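Local coordinates for cortical-lytic enzyme (Bacillus cereus, PDB 4S3J), which acts as an N-acetylglucosaminidase that degrades partially broken-down cortex peptidoglycan, recognised by its muramic acid delta-lactam, when spores germinate, at residues Ala207-Asp218 against Leu241-Thr250. Sequence-based numbering, arbitrary orientation.
Sequences AEKYGMRDIHFD and LPSGYTLSTT
Strands 214-218 and 246-250 pair in parallel as neighbouring staves of the TIM barrel, Asp214 beside Thr246 and His216 beside Ser248. Backbone hydrogen bonds run both ways, Thr246 N to Arg213 O (2.8 Å) one way and Ile215 N to Thr246 O (2.9 Å) the other. On the barrel-interior face a polar chain links the strands. The Asp214 carboxylate accepts Thr246 OG1 on the anti lone pair of OD1 (2.7 Å) and Ser248 OG on the syn lone pair of OD2 (2.6 Å). Ser248 OG in turn receives His216 ND1 (2.7 Å), so one buried hydroxyl bridges acid and imidazole. With CG anti to the backbone N (chi1 -175°), the His216 ring reaches along the neighbouring strand, and NE2 meets Thr250 OG1 at 2.7 Å; both hydroxyls lie at the ring edge, fixing its rotation. On the other face, toward helix 227-240, Leu247 CD1 abuts the edge of Phe217 at CE2 (3.6 Å), and Ile215 CD1 touches both Leu241 CD2 and the edge of the Tyr245 ring. The Asp218 carboxylate, OD1 against Thr250 CB, lies close to its like-charged counterpart on Glu220, probably the catalytic proton donor. The two strands, joined through helix 227-240, form a beta-alpha-beta unit of the family 18 glycosidase barrel.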
ATOM      1  N   ALA A 207     -14.095  12.891  16.645  1.00 24.48           N
ATOM      2  CA  ALA A 207     -12.644  12.718  16.708  1.00 23.14           C
ATOM      3  C   ALA A 207     -12.153  12.742  18.140  1.00 28.64           C
ATOM      4  O   ALA A 207     -11.359  11.898  18.554  1.00 28.87           O
ATOM      5  CB  ALA A 207     -11.951  13.790  15.902  1.00 24.06           C
ATOM      6  N   GLU A 208     -12.641  13.704  18.912  1.00 28.87           N
ATOM      7  CA  GLU A 208     -12.203  13.829  20.280  1.00 30.87           C
ATOM      8  C   GLU A 208     -12.683  12.639  21.111  1.00 34.11           C
ATOM      9  O   GLU A 208     -11.961  12.162  21.988  1.00 48.21           O
ATOM     10  CB  GLU A 208     -12.703  15.151  20.858  1.00 37.02           C
ATOM     11  CG  GLU A 208     -12.525  15.303  22.331  1.00 44.21           C
ATOM     12  CD  GLU A 208     -13.075  16.628  22.796  1.00 54.69           C
ATOM     13  OE1 GLU A 208     -12.381  17.648  22.611  1.00 58.30           O
ATOM     14  OE2 GLU A 208     -14.213  16.646  23.305  1.00 56.00           O
ATOM     15  N   LYS A 209     -13.871  12.129  20.813  1.00 28.05           N
ATOM     16  CA  LYS A 209     -14.376  10.964  21.536  1.00 26.66           C
ATOM     17  C   LYS A 209     -13.495   9.708  21.369  1.00 34.60           C
ATOM     18  O   LYS A 209     -13.280   8.971  22.326  1.00 35.95           O
ATOM     19  CB  LYS A 209     -15.801  10.638  21.090  1.00 33.05           C
ATOM     20  CG  LYS A 209     -16.384   9.401  21.772  1.00 35.97           C
ATOM     21  CD  LYS A 209     -17.797   9.102  21.329  1.00 40.66           C
ATOM     22  CE  LYS A 209     -18.323   7.844  22.011  1.00 40.07           C
ATOM     23  NZ  LYS A 209     -19.705   7.500  21.577  1.00 42.65           N
ATOM     24  N   TYR A 210     -12.955   9.487  20.176  1.00 32.95           N
ATOM     25  CA  TYR A 210     -12.246   8.234  19.896  1.00 27.35           C
ATOM     26  C   TYR A 210     -10.734   8.396  19.795  1.00 29.21           C
ATOM     27  O   TYR A 210     -10.026   7.425  19.492  1.00 28.55           O
ATOM     28  CB  TYR A 210     -12.769   7.607  18.598  1.00 24.66           C
ATOM     29  CG  TYR A 210     -14.192   7.106  18.705  1.00 26.25           C
ATOM     30  CD1 TYR A 210     -14.531   6.098  19.602  1.00 33.85           C
ATOM     31  CD2 TYR A 210     -15.196   7.636  17.909  1.00 28.36           C
ATOM     32  CE1 TYR A 210     -15.829   5.638  19.704  1.00 34.72           C
ATOM     33  CE2 TYR A 210     -16.495   7.186  18.004  1.00 33.95           C
ATOM     34  CZ  TYR A 210     -16.809   6.188  18.899  1.00 36.07           C
ATOM     35  OH  TYR A 210     -18.112   5.745  18.979  1.00 38.17           O
ATOM     36  N   GLY A 211     -10.231   9.597  20.051  1.00 29.37           N
ATOM     37  CA  GLY A 211      -8.796   9.843  20.005  1.00 29.65           C
ATOM     38  C   GLY A 211      -8.264   9.835  18.589  1.00 33.08           C
ATOM     39  O   GLY A 211      -7.088   9.540  18.338  1.00 26.46           O
ATOM     40  N   MET A 212      -9.137  10.185  17.654  1.00 24.00           N
ATOM     41  CA  MET A 212      -8.772  10.197  16.251  1.00 24.04           C
ATOM     42  C   MET A 212      -8.143  11.535  15.879  1.00 27.42           C
ATOM     43  O   MET A 212      -8.842  12.484  15.531  1.00 29.57           O
ATOM     44  CB  MET A 212      -9.989   9.892  15.389  1.00 21.31           C
ATOM     45  CG  MET A 212     -10.400   8.430  15.430  1.00 23.09           C
ATOM     46  SD  MET A 212     -12.096   8.240  14.828  1.00 25.28           S
ATOM     47  CE  MET A 212     -12.253   6.464  14.792  1.00 24.63           C
ATOM     48  N   ARG A 213      -6.820  11.616  15.977  1.00 22.64           N
ATOM     49  CA  ARG A 213      -6.148  12.903  15.839  1.00 21.19           C
ATOM     50  C   ARG A 213      -5.897  13.330  14.393  1.00 27.04           C
ATOM     51  O   ARG A 213      -5.427  14.435  14.156  1.00 30.06           O
ATOM     52  CB  ARG A 213      -4.832  12.898  16.636  1.00 22.77           C
ATOM     53  CG  ARG A 213      -5.048  12.844  18.147  1.00 44.72           C
ATOM     54  CD  ARG A 213      -3.740  12.907  18.922  1.00 77.84           C
ATOM     55  NE  ARG A 213      -3.056  11.622  19.002  1.00102.16           N
ATOM     56  CZ  ARG A 213      -1.785  11.479  19.363  1.00 96.56           C
ATOM     57  NH1 ARG A 213      -1.042  12.534  19.662  1.00 82.59           N
ATOM     58  NH2 ARG A 213      -1.243  10.277  19.417  1.00102.62           N
ATOM     59  N   ASP A 214      -6.203  12.475  13.420  1.00 20.31           N
ATOM     60  CA  ASP A 214      -6.216  12.896  12.020  1.00 19.42           C
ATOM     61  C   ASP A 214      -7.613  12.718  11.453  1.00 22.09           C
ATOM     62  O   ASP A 214      -8.196  11.641  11.565  1.00 23.09           O
ATOM     63  CB  ASP A 214      -5.225  12.090  11.171  1.00 18.84           C
ATOM     64  CG  ASP A 214      -5.236  12.520   9.697  1.00 21.61           C
ATOM     65  OD1 ASP A 214      -4.674  13.589   9.371  1.00 20.96           O
ATOM     66  OD2 ASP A 214      -5.806  11.797   8.854  1.00 20.11           O
ATOM     67  N   ILE A 215      -8.139  13.781  10.857  1.00 22.68           N
ATOM     68  CA  ILE A 215      -9.428  13.768  10.185  1.00 19.70           C
ATOM     69  C   ILE A 215      -9.196  13.628   8.695  1.00 18.61           C
ATOM     70  O   ILE A 215      -8.502  14.453   8.085  1.00 19.26           O
ATOM     71  CB  ILE A 215     -10.240  15.059  10.470  1.00 20.68           C
ATOM     72  CG1 ILE A 215     -10.647  15.159  11.947  1.00 26.50           C
ATOM     73  CG2 ILE A 215     -11.558  15.046   9.691  1.00 22.43           C
ATOM     74  CD1 ILE A 215      -9.574  15.368  12.923  1.00 34.41           C
ATOM     75  N   HIS A 216      -9.736  12.557   8.127  1.00 18.27           N
ATOM     76  CA  HIS A 216      -9.475  12.200   6.744  1.00 17.91           C
ATOM     77  C   HIS A 216     -10.739  12.185   5.884  1.00 19.78           C
ATOM     78  O   HIS A 216     -11.637  11.391   6.132  1.00 20.76           O
ATOM     79  CB  HIS A 216      -8.838  10.816   6.657  1.00 17.05           C
ATOM     80  CG  HIS A 216      -8.439  10.439   5.266  1.00 16.68           C
ATOM     81  ND1 HIS A 216      -7.203  10.722   4.754  1.00 17.34           N
ATOM     82  CD2 HIS A 216      -9.139   9.849   4.262  1.00 19.99           C
ATOM     83  CE1 HIS A 216      -7.134  10.308   3.497  1.00 22.65           C
ATOM     84  NE2 HIS A 216      -8.304   9.784   3.180  1.00 21.52           N
ATOM     85  N   PHE A 217     -10.779  13.026   4.852  1.00 20.34           N
ATOM     86  CA  PHE A 217     -11.893  13.032   3.916  1.00 20.19           C
ATOM     87  C   PHE A 217     -11.593  12.239   2.661  1.00 18.68           C
ATOM     88  O   PHE A 217     -10.605  12.497   1.933  1.00 21.23           O
ATOM     89  CB  PHE A 217     -12.277  14.463   3.554  1.00 20.97           C
ATOM     90  CG  PHE A 217     -12.789  15.235   4.712  1.00 20.58           C
ATOM     91  CD1 PHE A 217     -14.095  15.066   5.137  1.00 20.01           C
ATOM     92  CD2 PHE A 217     -11.978  16.130   5.386  1.00 20.82           C
ATOM     93  CE1 PHE A 217     -14.578  15.755   6.213  1.00 19.88           C
ATOM     94  CE2 PHE A 217     -12.463  16.837   6.472  1.00 23.08           C
ATOM     95  CZ  PHE A 217     -13.769  16.648   6.884  1.00 22.44           C
ATOM     96  N   ASP A 218     -12.395  11.202   2.473  1.00 19.88           N
ATOM     97  CA  ASP A 218     -12.407  10.459   1.232  1.00 18.68           C
ATOM     98  C   ASP A 218     -13.709  10.790   0.519  1.00 22.45           C
ATOM     99  O   ASP A 218     -14.676  10.032   0.589  1.00 20.35           O
ATOM    100  CB  ASP A 218     -12.273   8.964   1.474  1.00 21.77           C
ATOM    101  CG  ASP A 218     -12.258   8.172   0.179  1.00 24.54           C
ATOM    102  OD1 ASP A 218     -12.037   8.791  -0.889  1.00 20.46           O
ATOM    103  OD2 ASP A 218     -12.437   6.939   0.232  1.00 33.92           O
ATOM    104  N   LEU A 241      -9.572  22.918  13.443  1.00 28.63           N
ATOM    105  CA  LEU A 241      -8.980  21.775  14.142  1.00 29.63           C
ATOM    106  C   LEU A 241      -8.043  22.284  15.228  1.00 30.58           C
ATOM    107  O   LEU A 241      -7.148  23.063  14.934  1.00 35.71           O
ATOM    108  CB  LEU A 241      -8.216  20.849  13.191  1.00 29.77           C
ATOM    109  CG  LEU A 241      -9.025  20.062  12.165  1.00 33.31           C
ATOM    110  CD1 LEU A 241      -8.096  19.333  11.223  1.00 40.33           C
ATOM    111  CD2 LEU A 241      -9.915  19.086  12.869  1.00 30.24           C
ATOM    112  N   PRO A 242      -8.218  21.815  16.474  1.00 37.59           N
ATOM    113  CA  PRO A 242      -7.312  22.193  17.566  1.00 34.15           C
ATOM    114  C   PRO A 242      -5.891  21.635  17.443  1.00 34.10           C
ATOM    115  O   PRO A 242      -5.589  20.766  16.606  1.00 29.18           O
ATOM    116  CB  PRO A 242      -8.006  21.638  18.815  1.00 40.56           C
ATOM    117  CG  PRO A 242      -8.949  20.624  18.327  1.00 46.25           C
ATOM    118  CD  PRO A 242      -9.367  21.039  16.967  1.00 38.85           C
ATOM    119  N   SER A 243      -5.009  22.175  18.277  1.00 31.66           N
ATOM    120  CA  SER A 243      -3.633  21.719  18.334  1.00 37.27           C
ATOM    121  C   SER A 243      -3.577  20.215  18.589  1.00 37.03           C
ATOM    122  O   SER A 243      -4.332  19.660  19.391  1.00 31.32           O
ATOM    123  CB  SER A 243      -2.857  22.479  19.417  1.00 50.51           C
ATOM    124  OG  SER A 243      -3.377  22.209  20.706  1.00 66.58           O
ATOM    125  N   GLY A 244      -2.696  19.555  17.852  1.00 30.00           N
ATOM    126  CA  GLY A 244      -2.488  18.132  17.989  1.00 30.13           C
ATOM    127  C   GLY A 244      -3.291  17.346  16.978  1.00 29.21           C
ATOM    128  O   GLY A 244      -3.076  16.146  16.827  1.00 32.33           O
ATOM    129  N   TYR A 245      -4.217  18.007  16.288  1.00 25.84           N
ATOM    130  CA  TYR A 245      -4.983  17.326  15.247  1.00 24.20           C
ATOM    131  C   TYR A 245      -4.444  17.717  13.879  1.00 26.74           C
ATOM    132  O   TYR A 245      -3.923  18.822  13.700  1.00 30.15           O
ATOM    133  CB  TYR A 245      -6.483  17.656  15.305  1.00 24.64           C
ATOM    134  CG  TYR A 245      -7.214  17.090  16.504  1.00 29.67           C
ATOM    135  CD1 TYR A 245      -6.986  17.592  17.780  1.00 40.19           C
ATOM    136  CD2 TYR A 245      -8.096  16.018  16.371  1.00 27.96           C
ATOM    137  CE1 TYR A 245      -7.650  17.084  18.880  1.00 48.35           C
ATOM    138  CE2 TYR A 245      -8.763  15.503  17.467  1.00 33.47           C
ATOM    139  CZ  TYR A 245      -8.531  16.035  18.721  1.00 45.96           C
ATOM    140  OH  TYR A 245      -9.182  15.516  19.814  1.00 45.91           O
ATOM    141  N   THR A 246      -4.615  16.820  12.914  1.00 26.11           N
ATOM    142  CA  THR A 246      -4.228  17.047  11.526  1.00 24.38           C
ATOM    143  C   THR A 246      -5.377  16.725  10.569  1.00 20.76           C
ATOM    144  O   THR A 246      -6.356  16.071  10.946  1.00 21.95           O
ATOM    145  CB  THR A 246      -3.021  16.196  11.128  1.00 27.16           C
ATOM    146  OG1 THR A 246      -3.305  14.812  11.371  1.00 24.05           O
ATOM    147  CG2 THR A 246      -1.813  16.620  11.919  1.00 25.05           C
ATOM    148  N   LEU A 247      -5.216  17.159   9.323  1.00 24.38           N
ATOM    149  CA  LEU A 247      -6.215  16.984   8.280  1.00 23.23           C
ATOM    150  C   LEU A 247      -5.604  16.289   7.064  1.00 21.67           C
ATOM    151  O   LEU A 247      -4.500  16.630   6.642  1.00 21.63           O
ATOM    152  CB  LEU A 247      -6.770  18.349   7.881  1.00 23.64           C
ATOM    153  CG  LEU A 247      -7.687  18.458   6.672  1.00 23.39           C
ATOM    154  CD1 LEU A 247      -8.993  17.676   6.921  1.00 26.02           C
ATOM    155  CD2 LEU A 247      -7.999  19.950   6.369  1.00 22.70           C
ATOM    156  N   SER A 248      -6.317  15.312   6.503  1.00 19.08           N
ATOM    157  CA  SER A 248      -5.844  14.644   5.305  1.00 18.60           C
ATOM    158  C   SER A 248      -6.987  14.348   4.352  1.00 19.95           C
ATOM    159  O   SER A 248      -8.159  14.402   4.740  1.00 18.24           O
ATOM    160  CB  SER A 248      -5.100  13.344   5.669  1.00 19.71           C
ATOM    161  OG  SER A 248      -5.942  12.442   6.373  1.00 20.50           O
ATOM    162  N   THR A 249      -6.635  14.072   3.100  1.00 19.69           N
ATOM    163  CA  THR A 249      -7.609  13.748   2.061  1.00 21.28           C
ATOM    164  C   THR A 249      -7.136  12.646   1.124  1.00 19.90           C
ATOM    165  O   THR A 249      -5.916  12.415   0.967  1.00 18.36           O
ATOM    166  CB  THR A 249      -7.915  14.957   1.182  1.00 20.29           C
ATOM    167  OG1 THR A 249      -6.686  15.435   0.631  1.00 22.61           O
ATOM    168  CG2 THR A 249      -8.632  16.067   1.982  1.00 20.07           C
ATOM    169  N   THR A 250      -8.107  12.002   0.478  1.00 21.17           N
ATOM    170  CA  THR A 250      -7.859  11.077  -0.613  1.00 17.81           C
ATOM    171  C   THR A 250      -7.902  11.795  -1.961  1.00 18.51           C
ATOM    172  O   THR A 250      -8.811  12.579  -2.234  1.00 20.88           O
ATOM    173  CB  THR A 250      -8.904   9.929  -0.615  1.00 21.92           C
ATOM    174  OG1 THR A 250      -8.717   9.119   0.552  1.00 24.56           O
ATOM    175  CG2 THR A 250      -8.775   9.062  -1.867  1.00 25.62           C
TER